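Local coordinates for DNA processing protein DprA (Streptococcus pneumoniae, PDB 3UQZ), which binds single-stranded DNA cooperatively, shields it from nucleases and helps load the recombinase RecA onto it during natural transformation, at the interface of chains A and B. Numbering follows the deposited sequence. Chains: chain A/B, DNA processing protein DprA.

The interface of chains A and B. Residues chain A 248-249, 269-271; chain B 248-249, 251, 260.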
ATOM      1  N   PRO A 248      -6.248   0.169   1.723  1.00 42.31           N
ATOM      2  CA  PRO A 248      -5.790  -1.219   1.528  1.00 42.78           C
ATOM      3  C   PRO A 248      -6.716  -2.252   2.165  1.00 47.91           C
ATOM      4  O   PRO A 248      -7.613  -1.910   2.935  1.00 45.70           O
ATOM      5  CB  PRO A 248      -4.401  -1.230   2.177  1.00 44.44           C
ATOM      6  CG  PRO A 248      -4.477  -0.185   3.240  1.00 47.99           C
ATOM      7  CD  PRO A 248      -5.472   0.851   2.784  1.00 43.57           C
ATOM      8  N   GLY A 249      -6.483  -3.507   1.815  1.00 48.04           N
ATOM      9  CA  GLY A 249      -7.228  -4.641   2.339  1.00 49.35           C
ATOM     10  C   GLY A 249      -6.418  -5.918   2.304  1.00 55.75           C
ATOM     11  O   GLY A 249      -5.202  -5.879   2.090  1.00 55.77           O
ATOM     12  N   LEU A 269      -1.582   5.561  -0.036  1.00 36.04           N
ATOM     13  CA  LEU A 269      -2.239   4.574   0.817  1.00 35.22           C
ATOM     14  C   LEU A 269      -2.842   5.360   1.973  1.00 38.32           C
ATOM     15  O   LEU A 269      -2.127   6.144   2.606  1.00 38.27           O
ATOM     16  CB  LEU A 269      -1.225   3.524   1.344  1.00 34.75           C
ATOM     17  CG  LEU A 269      -1.805   2.328   2.138  1.00 37.96           C
ATOM     18  CD1 LEU A 269      -0.931   1.114   1.993  1.00 37.96           C
ATOM     19  CD2 LEU A 269      -1.973   2.650   3.609  1.00 37.39           C
ATOM     20  N   VAL A 270      -4.141   5.164   2.247  1.00 34.10           N
ATOM     21  CA  VAL A 270      -4.825   5.879   3.336  1.00 33.87           C
ATOM     22  C   VAL A 270      -5.453   4.921   4.353  1.00 40.87           C
ATOM     23  O   VAL A 270      -5.993   3.886   3.970  1.00 41.28           O
ATOM     24  CB  VAL A 270      -5.797   7.012   2.860  1.00 36.41           C
ATOM     25  CG1 VAL A 270      -5.042   8.127   2.133  1.00 35.87           C
ATOM     26  CG2 VAL A 270      -6.945   6.474   2.003  1.00 35.67           C
ATOM     27  N   THR A 271      -5.359   5.260   5.647  1.00 39.31           N
ATOM     28  CA  THR A 271      -5.890   4.451   6.762  1.00 39.52           C
ATOM     29  C   THR A 271      -6.955   5.212   7.556  1.00 44.67           C
ATOM     30  O   THR A 271      -7.700   4.604   8.328  1.00 45.13           O
ATOM     31  CB  THR A 271      -4.747   3.962   7.688  1.00 42.15           C
ATOM     32  OG1 THR A 271      -4.170   5.077   8.361  1.00 39.94           O
ATOM     33  CG2 THR A 271      -3.658   3.200   6.937  1.00 37.53           C
TER
ATOM     34  N   PRO B 248      -0.119  -5.701   2.824  1.00 41.21           N
ATOM     35  CA  PRO B 248      -1.202  -4.913   3.432  1.00 40.79           C
ATOM     36  C   PRO B 248      -2.285  -5.767   4.080  1.00 47.01           C
ATOM     37  O   PRO B 248      -2.341  -6.983   3.869  1.00 46.88           O
ATOM     38  CB  PRO B 248      -1.743  -4.091   2.263  1.00 41.77           C
ATOM     39  CG  PRO B 248      -1.464  -4.895   1.078  1.00 46.01           C
ATOM     40  CD  PRO B 248      -0.235  -5.720   1.353  1.00 42.08           C
ATOM     41  N   GLY B 249      -3.132  -5.108   4.865  1.00 44.39           N
ATOM     42  CA  GLY B 249      -4.260  -5.721   5.551  1.00 44.76           C
ATOM     43  C   GLY B 249      -5.394  -4.743   5.763  1.00 50.14           C
ATOM     44  O   GLY B 249      -5.400  -3.657   5.173  1.00 50.74           O
ATOM     45  N   ILE B 251      -7.740  -1.939   7.548  1.00 46.64           N
ATOM     46  CA  ILE B 251      -7.428  -0.714   8.281  1.00 45.80           C
ATOM     47  C   ILE B 251      -8.258  -0.656   9.561  1.00 53.42           C
ATOM     48  O   ILE B 251      -8.092   0.262  10.369  1.00 53.93           O
ATOM     49  CB  ILE B 251      -7.571   0.567   7.401  1.00 47.80           C
ATOM     50  CG1 ILE B 251      -9.000   0.777   6.868  1.00 47.44           C
ATOM     51  CG2 ILE B 251      -6.565   0.581   6.268  1.00 47.52           C
ATOM     52  CD1 ILE B 251      -9.541   2.158   7.092  1.00 44.98           C
ATOM     53  N   HIS B 260       1.365  -0.547   6.918  1.00 41.29           N
ATOM     54  CA  HIS B 260       0.769   0.595   6.236  1.00 39.90           C
ATOM     55  C   HIS B 260       1.618   1.839   6.407  1.00 45.76           C
ATOM     56  O   HIS B 260       1.833   2.555   5.428  1.00 45.48           O
ATOM     57  CB  HIS B 260      -0.676   0.813   6.702  1.00 39.53           C
ATOM     58  CG  HIS B 260      -1.605  -0.316   6.365  1.00 41.60           C
ATOM     59  ND1 HIS B 260      -2.804  -0.475   7.029  1.00 42.36           N
ATOM     60  CD2 HIS B 260      -1.473  -1.311   5.450  1.00 42.46           C
ATOM     61  CE1 HIS B 260      -3.364  -1.548   6.499  1.00 41.73           C
ATOM     62  NE2 HIS B 260      -2.598  -2.085   5.546  1.00 42.10           N
TER
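A:Pro248 lays the CG corner of its ring over one face of the B:His260 imidazole, in a CH-pi contact. A:Pro248 CG stands 3.7 Å from the centroid of the B:His260 ring, displaced toward the rim near NE2. The proline ring and the histidine side chain meet at a slant, while the adjoining CD-CG edge of the pyrrolidine meets B:Ile251, whose branch methyl CG2 lies 3.7 Å from A:Pro248 CD. The CG corner of the proline thus points into the angle between imidazole and isoleucine, and the isoleucine side chain crosses the proline at about a right angle.

B:His260 belongs to helix 257-264, and its ring is steadied from within its own chain. The backbone N of B:Gly249 donates a nearly straight hydrogen bond (172° at H) to NE2, approaching 19° out of the ring plane. This bond limits rotation of the imidazole and implies that NE2 acts as acceptor, so a proton on ND1 is likely if the ring is neutral. At the root of the side chain, CB is met by two methyl groups of chain A: A:Leu269 CD2 at 3.8 Å, from a leucine side chain that crosses the histidine side chain at about a right angle, and A:Thr271 CG2, also 3.8 Å from B:His260 CB.

A:Thr271 places OG1 between its backbone N and carbonyl carbon (chi1 67°), which sets CG2 anti to the carbonyl carbon and turns that methyl to the histidine, while its backbone faces B:Ile251. The delta methyl CD1 of this isoleucine reaches the carbonyl O of A:Thr271, and its CG2 packs near the threonine CA.

Close by, equivalent residues of the two chains meet: A:Pro248 CB and B:Pro248 CB are 3.9 Å apart, and A:Gly249 CA rests against the carbonyl O of B:Gly249. Every contact has a two-fold twin with the chains exchanged. This largely apolar patch helps join the carboxy-terminal regions of two DprA subunits into the dimer, whose formation is crucial for loading RecA onto DNA.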